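AxyAgu115A (Amphibacillus xylanus NBRC 15112, PDB 6NPS) is a family GH115 alpha-glucuronidase that probably removes glucuronic acid side groups from glucuronoxylans such as arabinoglucuronoxylan. Local coordinates at residues V859-F864 / T916-I921; E799-Q804 / P846-H851; Q883-D888 / T922-L927. The protein carries 3 engineered substitutions. One frame throughout, in Å; residues are numbered along the deposited sequence.

Overall arrangement
All three contacts fall within the C-terminal family region of the chain, whose strands are consistent with a galactose-binding-type beta sandwich. Contact 1 and contact 3 share strand 915-923 and meet directly: Y860 CD1 lies 3.7 Å from C923 SG, and I921 CB packs on V884 CG2; their centres are about 13 Å apart. Contact 2 joins strands 803-808 and 847-854, with its centre about 17 Å from that of contact 1 and about 15 Å from that of contact 3. It touches neither, but strand 847-854 pairs with strand 926-934, whose start belongs to contact 3. A glycerol, probably from the crystallisation liquor, lies about 3 Å from the K918 side chain of contact 1.

Contact 1: residues V859-F864 / T916-I921; sequences VYELEF and TTKTKI
Segments 859-864 and 916-921, parts of two strands, run antiparallel, their axes 4.6 Å apart at closest approach and directions 155° apart. Y860-I921, L862-T919 and F864-T917 are hydrogen-bonded pairs with two bonds each; the Y860 N to I921 O bond, at 2.8 Å, is nearly straight. E861-K920 and E863-K918 are the non-hydrogen-bonded pairs between them, side chains sharing one face. There E861 lies alongside K920, bent at chi2 (-86°), and K920 curls at its last two torsions, so that K920 NZ reaches E861 OE2 at 3.0 Å from above the carboxylate plane in a salt bridge. An alanine at E861 would remove this carboxylate and would probably leave the K920 tip less firmly held, its ion pair with D949 being long and weak. E863 stays extended beside K918; E863 OE2 is 3.3 Å from K918 CE but 4.3 Å from K918 NZ, too far for a salt bridge. On the opposite face L862 CD2 touches T919 CG2, at 3.8 Å, and I921 CG2, while F864 CB packs on T917 CG2. Strand 858-866 lies between 915-923 and 940-948 in what is probably a galactose-binding-type beta sandwich; I882 of strand 879-884 covers L862, F864 and I921.

Contact 2: residues E799-Q804 / P846-H851; sequences EHFATQ and PFVEYH
A classic beta bulge, with A802 and T803 both facing E849, starts the antiparallel pairing of strand 803-808 with 847-854 in what is probably a galactose-binding-type beta sandwich. E849 O takes both amides: A802 N at 2.7 Å nearly along the C=O axis, and T803 N at 3.3 Å on a lone pair. E849 N returns a bond to T803 O. F801, just before the bulge, puts its CB 3.5 Å from E849 O and over one face of the Y850 ring, offset toward the rim. A chi1 of 49° sets CG in the crowded position between backbone N and carbonyl carbon, and the ring crosses V848 at about a right angle. CG, CD1 and CE1 pass along V848 CG1, which sits over the ring face, nearest F801 CD1 at 3.8 Å; Y850 OH, itself bonded to A798 O, lies at the ring edge near its plane. A802 CB sits over the centre of the H851 imidazole, 3.9 Å from the centroid, in a CH-pi contact; H851 ND1 is buried without a polar partner in the model. E849 OE1 forms a salt bridge with R931, while E849 OE2 accepts H851 NE2 at 2.8 Å through its anti lone pair.

Contact 3: residues Q883-D888 / T922-L927; sequences QVNEND and TCEQGL
N885 and E924 cross obliquely, amide and carboxylate planes 39° apart. The E924 chain bends at chi2 (147°), which brings its carboxylate near N885; N885 ND2 is 3.5 Å from E924 OE2, but the angle is too poor for a hydrogen bond. The N885 amide is held otherwise: ND2 donates to N928 OD1, an acceptor shared with E924 N, and to a water at 2.9 Å, and OD1 accepts from K929 N, so its rotation is set. That water also donates to T922 O at 2.9 Å, bridging the segments, and takes a weak bond from N887 ND2. V884 points toward the partner segment, with CG1 anti to its backbone N (chi1 173°) and 3.4 Å from the same T922 O. V884, N885 and N887 belong to a type II' beta turn, in which N885 takes the positive-phi second position. N887 N closes it on V884 O at 3.1 Å, and Q883 NE2 adds a bond to N887 O. The turn leads from strand 879-884 to strand 890-893. It lies at the surface beside the bend between strands 915-923 and 926-934; strand 879-884 pairs with 926-934, while C923 packs on F852 and T854 of strand 847-854.

Contact 1: residues V859-F864 / T916-I921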
loop_
_atom_site.group_PDB
_atom_site.type_symbol
_atom_site.label_atom_id
_atom_site.label_comp_id
_atom_site.label_asym_id
_atom_site.label_seq_id
_atom_site.Cartn_x
_atom_site.Cartn_y
_atom_site.Cartn_z
ATOM N N VAL A 859 -19.414 30.095 5.106
ATOM C CA VAL A 859 -19.250 29.515 3.787
ATOM C C VAL A 859 -19.309 28.005 3.910
ATOM O O VAL A 859 -18.599 27.397 4.737
ATOM C CB VAL A 859 -17.932 29.959 3.143
ATOM C CG1 VAL A 859 -17.876 29.464 1.689
ATOM C CG2 VAL A 859 -17.825 31.487 3.207
ATOM N N TYR A 860 -20.170 27.403 3.099
ATOM C CA TYR A 860 -20.330 25.962 3.039
ATOM C C TYR A 860 -19.941 25.476 1.660
ATOM O O TYR A 860 -20.055 26.207 0.663
ATOM C CB TYR A 860 -21.786 25.548 3.381
ATOM C CG TYR A 860 -22.026 25.639 4.878
ATOM C CD1 TYR A 860 -22.190 26.874 5.491
ATOM C CD2 TYR A 860 -22.033 24.493 5.687
ATOM C CE1 TYR A 860 -22.384 26.975 6.877
ATOM C CE2 TYR A 860 -22.228 24.586 7.073
ATOM C CZ TYR A 860 -22.402 25.831 7.655
ATOM O OH TYR A 860 -22.583 25.954 9.019
ATOM N N GLU A 861 -19.481 24.232 1.611
ATOM C CA GLU A 861 -19.322 23.528 0.348
ATOM C C GLU A 861 -20.618 22.797 0.034
ATOM O O GLU A 861 -21.181 22.118 0.895
ATOM C CB GLU A 861 -18.154 22.544 0.388
ATOM C CG GLU A 861 -16.796 23.220 0.479
ATOM C CD GLU A 861 -16.209 23.611 -0.877
ATOM O OE1 GLU A 861 -16.974 23.766 -1.856
ATOM O OE2 GLU A 861 -14.969 23.771 -0.962
ATOM N N LEU A 862 -21.088 22.959 -1.197
ATOM C CA LEU A 862 -22.269 22.287 -1.710
ATOM C C LEU A 862 -21.790 21.367 -2.822
ATOM O O LEU A 862 -21.287 21.831 -3.844
ATOM C CB LEU A 862 -23.295 23.309 -2.206
ATOM C CG LEU A 862 -24.524 22.817 -2.957
ATOM C CD1 LEU A 862 -25.489 22.168 -2.004
ATOM C CD2 LEU A 862 -25.205 24.003 -3.660
ATOM N N GLU A 863 -21.915 20.070 -2.603
ATOM C CA GLU A 863 -21.405 19.069 -3.512
ATOM C C GLU A 863 -22.570 18.282 -4.098
ATOM O O GLU A 863 -23.434 17.798 -3.360
ATOM C CB GLU A 863 -20.439 18.144 -2.780
ATOM C CG GLU A 863 -19.917 16.987 -3.630
ATOM C CD GLU A 863 -18.864 16.158 -2.903
ATOM O OE1 GLU A 863 -18.976 15.985 -1.664
ATOM O OE2 GLU A 863 -17.910 15.700 -3.572
ATOM N N PHE A 864 -22.602 18.178 -5.413
ATOM C CA PHE A 864 -23.599 17.381 -6.103
ATOM C C PHE A 864 -22.978 16.057 -6.506
ATOM O O PHE A 864 -21.843 16.012 -6.992
ATOM C CB PHE A 864 -24.101 18.083 -7.364
ATOM C CG PHE A 864 -24.905 19.293 -7.117
ATOM C CD1 PHE A 864 -25.457 19.553 -5.872
ATOM C CD2 PHE A 864 -25.152 20.184 -8.162
ATOM C CE1 PHE A 864 -26.210 20.696 -5.660
ATOM C CE2 PHE A 864 -25.921 21.325 -7.960
ATOM C CZ PHE A 864 -26.440 21.583 -6.708
ATOM N N THR A 916 -18.942 14.133 -9.437
ATOM C CA THR A 916 -19.176 15.066 -8.345
ATOM C C THR A 916 -18.686 16.450 -8.753
ATOM O O THR A 916 -17.731 16.583 -9.520
ATOM C CB THR A 916 -18.497 14.614 -7.035
ATOM O OG1 THR A 916 -17.079 14.552 -7.220
ATOM C CG2 THR A 916 -18.995 13.260 -6.610
ATOM N N THR A 917 -19.391 17.472 -8.299
ATOM C CA THR A 917 -19.015 18.857 -8.527
ATOM C C THR A 917 -19.269 19.617 -7.227
ATOM O O THR A 917 -20.176 19.267 -6.461
ATOM C CB THR A 917 -19.809 19.446 -9.720
ATOM O OG1 THR A 917 -19.501 20.839 -9.903
ATOM C CG2 THR A 917 -21.301 19.300 -9.474
ATOM N N LYS A 918 -18.446 20.636 -6.962
ATOM C CA LYS A 918 -18.500 21.405 -5.720
ATOM C C LYS A 918 -18.550 22.897 -6.016
ATOM O O LYS A 918 -17.874 23.385 -6.929
ATOM C CB LYS A 918 -17.283 21.149 -4.807
ATOM C CG LYS A 918 -17.267 19.801 -4.171
ATOM C CD LYS A 918 -16.067 19.629 -3.256
ATOM C CE LYS A 918 -15.735 18.148 -3.069
ATOM N NZ LYS A 918 -14.485 17.933 -2.290
ATOM N N THR A 919 -19.329 23.617 -5.212
ATOM C CA THR A 919 -19.466 25.062 -5.286
ATOM C C THR A 919 -19.581 25.588 -3.858
ATOM O O THR A 919 -20.062 24.887 -2.973
ATOM C CB THR A 919 -20.698 25.452 -6.147
ATOM O OG1 THR A 919 -20.743 26.866 -6.332
ATOM C CG2 THR A 919 -21.982 25.006 -5.487
ATOM N N LYS A 920 -19.107 26.806 -3.621
ATOM C CA LYS A 920 -19.237 27.404 -2.298
ATOM C C LYS A 920 -20.510 28.246 -2.220
ATOM O O LYS A 920 -20.874 28.930 -3.177
ATOM C CB LYS A 920 -18.011 28.258 -1.955
ATOM C CG LYS A 920 -16.719 27.458 -1.793
ATOM C CD LYS A 920 -15.616 28.335 -1.198
ATOM C CE LYS A 920 -14.221 27.941 -1.693
ATOM N NZ LYS A 920 -13.814 26.568 -1.265
ATOM N N ILE A 921 -21.197 28.178 -1.076
ATOM C CA ILE A 921 -22.406 28.961 -0.838
ATOM C C ILE A 921 -22.294 29.592 0.545
ATOM O O ILE A 921 -21.541 29.133 1.403
ATOM C CB ILE A 921 -23.690 28.095 -0.950
ATOM C CG1 ILE A 921 -23.674 26.972 0.103
ATOM C CG2 ILE A 921 -23.826 27.495 -2.390
ATOM C CD1 ILE A 921 -25.004 26.201 0.293
#

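Contact 2: residues E799-Q804 / P846-H851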
loop_
_atom_site.group_PDB
_atom_site.type_symbol
_atom_site.label_atom_id
_atom_site.label_comp_id
_atom_site.label_asym_id
_atom_site.label_seq_id
_atom_site.Cartn_x
_atom_site.Cartn_y
_atom_site.Cartn_z
ATOM N N GLU A 799 -34.170 12.912 -4.021
ATOM C CA GLU A 799 -35.618 12.757 -3.995
ATOM C C GLU A 799 -36.271 13.389 -2.757
ATOM O O GLU A 799 -37.477 13.663 -2.783
ATOM C CB GLU A 799 -35.927 11.263 -4.109
ATOM C CG GLU A 799 -37.068 10.757 -3.323
ATOM C CD GLU A 799 -37.120 9.243 -3.248
ATOM O OE1 GLU A 799 -36.595 8.557 -4.155
ATOM O OE2 GLU A 799 -37.744 8.744 -2.283
ATOM N N HIS A 800 -35.503 13.705 -1.715
ATOM C CA HIS A 800 -36.082 14.266 -0.474
ATOM C C HIS A 800 -36.103 15.798 -0.450
ATOM O O HIS A 800 -35.785 16.444 0.557
ATOM C CB HIS A 800 -35.346 13.694 0.735
ATOM C CG HIS A 800 -35.581 12.232 0.900
ATOM N ND1 HIS A 800 -34.601 11.347 1.288
ATOM C CD2 HIS A 800 -36.689 11.487 0.669
ATOM C CE1 HIS A 800 -35.092 10.120 1.296
ATOM N NE2 HIS A 800 -36.358 10.178 0.926
ATOM N N PHE A 801 -36.552 16.401 -1.551
ATOM C CA PHE A 801 -36.825 17.825 -1.553
ATOM C C PHE A 801 -38.102 18.121 -0.783
ATOM O O PHE A 801 -39.013 17.292 -0.698
ATOM C CB PHE A 801 -36.955 18.350 -2.973
ATOM C CG PHE A 801 -37.857 17.542 -3.832
ATOM C CD1 PHE A 801 -37.335 16.582 -4.674
ATOM C CD2 PHE A 801 -39.221 17.753 -3.820
ATOM C CE1 PHE A 801 -38.155 15.835 -5.501
ATOM C CE2 PHE A 801 -40.058 16.997 -4.637
ATOM C CZ PHE A 801 -39.504 16.040 -5.497
ATOM N N ALA A 802 -38.168 19.330 -0.236
ATOM C CA ALA A 802 -39.321 19.752 0.540
ATOM C C ALA A 802 -40.458 20.202 -0.357
ATOM O O ALA A 802 -41.623 20.003 -0.015
ATOM C CB ALA A 802 -38.927 20.887 1.505
ATOM N N THR A 803 -40.149 20.805 -1.496
ATOM C CA THR A 803 -41.189 21.220 -2.421
ATOM C C THR A 803 -40.553 21.378 -3.789
ATOM O O THR A 803 -39.335 21.280 -3.931
ATOM C CB THR A 803 -41.870 22.518 -1.963
ATOM O OG1 THR A 803 -43.121 22.650 -2.645
ATOM C CG2 THR A 803 -40.999 23.731 -2.237
ATOM N N GLN A 804 -41.397 21.605 -4.793
ATOM C CA GLN A 804 -40.931 21.726 -6.170
ATOM C C GLN A 804 -41.912 22.605 -6.920
ATOM O O GLN A 804 -43.089 22.705 -6.558
ATOM C CB GLN A 804 -40.782 20.363 -6.844
ATOM C CG GLN A 804 -42.064 19.684 -7.318
ATOM C CD GLN A 804 -41.765 18.318 -7.941
ATOM O OE1 GLN A 804 -41.064 18.218 -8.956
ATOM N NE2 GLN A 804 -42.313 17.250 -7.328
ATOM N N PRO A 846 -37.986 24.677 -14.209
ATOM C CA PRO A 846 -38.541 24.168 -12.947
ATOM C C PRO A 846 -37.455 24.043 -11.883
ATOM O O PRO A 846 -36.251 24.015 -12.176
ATOM C CB PRO A 846 -39.057 22.777 -13.323
ATOM C CG PRO A 846 -38.008 22.301 -14.333
ATOM C CD PRO A 846 -37.679 23.589 -15.160
ATOM N N PHE A 847 -37.893 23.920 -10.632
ATOM C CA PHE A 847 -36.945 23.765 -9.536
ATOM C C PHE A 847 -37.466 22.784 -8.494
ATOM O O PHE A 847 -38.655 22.449 -8.450
ATOM C CB PHE A 847 -36.556 25.124 -8.893
ATOM C CG PHE A 847 -37.654 25.848 -8.157
ATOM C CD1 PHE A 847 -37.962 25.520 -6.846
ATOM C CD2 PHE A 847 -38.304 26.936 -8.736
ATOM C CE1 PHE A 847 -38.927 26.202 -6.151
ATOM C CE2 PHE A 847 -39.278 27.633 -8.035
ATOM C CZ PHE A 847 -39.585 27.263 -6.734
ATOM N N VAL A 848 -36.530 22.285 -7.689
ATOM C CA VAL A 848 -36.825 21.580 -6.446
ATOM C C VAL A 848 -36.194 22.390 -5.331
ATOM O O VAL A 848 -35.195 23.088 -5.535
ATOM C CB VAL A 848 -36.315 20.117 -6.412
ATOM C CG1 VAL A 848 -37.182 19.248 -7.336
ATOM C CG2 VAL A 848 -34.841 20.033 -6.801
ATOM N N GLU A 849 -36.789 22.311 -4.151
ATOM C CA GLU A 849 -36.346 23.118 -3.022
ATOM C C GLU A 849 -36.086 22.224 -1.817
ATOM O O GLU A 849 -36.956 21.450 -1.417
ATOM C CB GLU A 849 -37.396 24.187 -2.704
ATOM C CG GLU A 849 -37.087 25.117 -1.530
ATOM C CD GLU A 849 -38.194 26.172 -1.349
ATOM O OE1 GLU A 849 -38.349 27.035 -2.241
ATOM O OE2 GLU A 849 -38.919 26.126 -0.331
ATOM N N TYR A 850 -34.897 22.363 -1.238
ATOM C CA TYR A 850 -34.464 21.626 -0.062
ATOM C C TYR A 850 -34.381 22.576 1.119
ATOM O O TYR A 850 -34.001 23.741 0.957
ATOM C CB TYR A 850 -33.101 20.968 -0.305
ATOM C CG TYR A 850 -33.101 20.052 -1.487
ATOM C CD1 TYR A 850 -33.322 18.699 -1.326
ATOM C CD2 TYR A 850 -32.890 20.538 -2.778
ATOM C CE1 TYR A 850 -33.330 17.854 -2.395
ATOM C CE2 TYR A 850 -32.903 19.688 -3.849
ATOM C CZ TYR A 850 -33.135 18.355 -3.654
ATOM O OH TYR A 850 -33.167 17.501 -4.714
ATOM N N HIS A 851 -34.773 22.099 2.301
ATOM C CA HIS A 851 -34.714 22.900 3.520
ATOM C C HIS A 851 -33.660 22.289 4.426
ATOM O O HIS A 851 -33.627 21.067 4.585
ATOM C CB HIS A 851 -36.079 22.948 4.240
ATOM C CG HIS A 851 -37.113 23.749 3.512
ATOM N ND1 HIS A 851 -38.439 23.785 3.888
ATOM C CD2 HIS A 851 -37.013 24.537 2.413
ATOM C CE1 HIS A 851 -39.109 24.572 3.062
ATOM N NE2 HIS A 851 -38.267 25.039 2.156
HETATM O O HOH W 1 -35.535 19.182 2.079
#

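Contact 3: residues Q883-D888 / T922-L927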
loop_
_atom_site.group_PDB
_atom_site.type_symbol
_atom_site.label_atom_id
_atom_site.label_comp_id
_atom_site.label_asym_id
_atom_site.label_seq_id
_atom_site.Cartn_x
_atom_site.Cartn_y
_atom_site.Cartn_z
ATOM N N GLN A 883 -29.938 28.490 -6.038
ATOM C CA GLN A 883 -30.291 29.680 -5.292
ATOM C C GLN A 883 -30.383 29.335 -3.819
ATOM O O GLN A 883 -31.091 28.396 -3.438
ATOM C CB GLN A 883 -31.606 30.260 -5.771
ATOM C CG GLN A 883 -32.000 31.487 -5.013
ATOM C CD GLN A 883 -33.304 32.028 -5.504
ATOM O OE1 GLN A 883 -34.048 31.334 -6.193
ATOM N NE2 GLN A 883 -33.595 33.273 -5.164
ATOM N N VAL A 884 -29.663 30.095 -3.004
ATOM C CA VAL A 884 -29.628 29.910 -1.557
ATOM C C VAL A 884 -30.403 31.053 -0.933
ATOM O O VAL A 884 -30.049 32.223 -1.117
ATOM C CB VAL A 884 -28.188 29.855 -1.032
ATOM C CG1 VAL A 884 -28.156 29.830 0.506
ATOM C CG2 VAL A 884 -27.492 28.652 -1.616
ATOM N N ASN A 885 -31.467 30.716 -0.208
ATOM C CA ASN A 885 -32.312 31.699 0.487
ATOM C C ASN A 885 -32.799 32.713 -0.550
ATOM O O ASN A 885 -33.365 32.309 -1.582
ATOM C CB ASN A 885 -31.533 32.279 1.667
ATOM C CG ASN A 885 -31.151 31.220 2.703
ATOM O OD1 ASN A 885 -31.955 30.350 3.053
ATOM N ND2 ASN A 885 -29.919 31.304 3.203
ATOM N N GLU A 886 -32.596 34.015 -0.346
ATOM C CA GLU A 886 -33.101 35.011 -1.277
ATOM C C GLU A 886 -32.017 35.638 -2.147
ATOM O O GLU A 886 -32.292 36.614 -2.852
ATOM C CB GLU A 886 -33.871 36.097 -0.519
ATOM C CG GLU A 886 -35.305 35.686 -0.147
ATOM C CD GLU A 886 -36.104 34.974 -1.277
ATOM O OE1 GLU A 886 -37.089 34.284 -0.930
ATOM O OE2 GLU A 886 -35.789 35.102 -2.490
ATOM N N ASN A 887 -30.809 35.087 -2.147
ATOM C CA ASN A 887 -29.740 35.646 -2.956
ATOM C C ASN A 887 -30.026 35.419 -4.444
ATOM O O ASN A 887 -30.989 34.749 -4.834
ATOM C CB ASN A 887 -28.403 35.027 -2.562
ATOM C CG ASN A 887 -28.152 35.072 -1.060
ATOM O OD1 ASN A 887 -28.660 35.957 -0.365
ATOM N ND2 ASN A 887 -27.390 34.109 -0.548
ATOM N N ASP A 888 -29.186 36.000 -5.289
ATOM C CA ASP A 888 -29.368 35.818 -6.717
ATOM C C ASP A 888 -29.153 34.360 -7.103
ATOM O O ASP A 888 -28.384 33.629 -6.470
ATOM C CB ASP A 888 -28.408 36.708 -7.502
ATOM C CG ASP A 888 -28.701 38.175 -7.322
ATOM O OD1 ASP A 888 -27.803 38.993 -7.614
ATOM O OD2 ASP A 888 -29.827 38.510 -6.890
ATOM N N THR A 922 -23.023 30.679 0.759
ATOM C CA THR A 922 -23.081 31.288 2.083
ATOM C C THR A 922 -24.437 30.984 2.697
ATOM O O THR A 922 -25.473 31.222 2.071
ATOM C CB THR A 922 -22.816 32.795 2.017
ATOM O OG1 THR A 922 -21.647 33.038 1.213
ATOM C CG2 THR A 922 -22.606 33.394 3.439
ATOM N N CYS A 923 -24.430 30.414 3.896
ATOM C CA CYS A 923 -25.664 30.111 4.603
ATOM C C CYS A 923 -25.806 30.980 5.838
ATOM O O CYS A 923 -24.814 31.406 6.445
ATOM C CB CYS A 923 -25.744 28.636 5.024
ATOM S SG CYS A 923 -25.372 27.457 3.735
ATOM N N GLU A 924 -27.062 31.199 6.210
ATOM C CA GLU A 924 -27.442 31.798 7.475
ATOM C C GLU A 924 -27.321 30.774 8.602
ATOM O O GLU A 924 -27.220 29.565 8.377
ATOM C CB GLU A 924 -28.871 32.319 7.397
ATOM C CG GLU A 924 -28.969 33.736 6.879
ATOM C CD GLU A 924 -30.233 33.987 6.070
ATOM O OE1 GLU A 924 -31.343 33.827 6.632
ATOM O OE2 GLU A 924 -30.116 34.356 4.877
ATOM N N GLN A 925 -27.317 31.270 9.833
ATOM C CA GLN A 925 -27.478 30.400 10.988
ATOM C C GLN A 925 -28.917 29.912 11.048
ATOM O O GLN A 925 -29.851 30.695 10.855
ATOM C CB GLN A 925 -27.132 31.159 12.261
ATOM C CG GLN A 925 -26.776 30.309 13.445
ATOM C CD GLN A 925 -26.569 31.168 14.677
ATOM O OE1 GLN A 925 -25.486 31.186 15.259
ATOM N NE2 GLN A 925 -27.608 31.903 15.068
ATOM N N GLY A 926 -29.109 28.621 11.310
ATOM C CA GLY A 926 -30.478 28.135 11.391
ATOM C C GLY A 926 -31.052 27.699 10.055
ATOM O O GLY A 926 -30.339 27.099 9.254
ATOM N N LEU A 927 -32.323 28.002 9.807
ATOM C CA LEU A 927 -33.042 27.455 8.663
ATOM C C LEU A 927 -32.612 28.117 7.353
ATOM O O LEU A 927 -32.584 29.345 7.250
ATOM C CB LEU A 927 -34.544 27.633 8.867
ATOM C CG LEU A 927 -35.445 27.222 7.706
ATOM C CD1 LEU A 927 -35.279 25.754 7.443
ATOM C CD2 LEU A 927 -36.923 27.567 8.018
HETATM O O HOH W 2 -27.668 33.008 2.690
#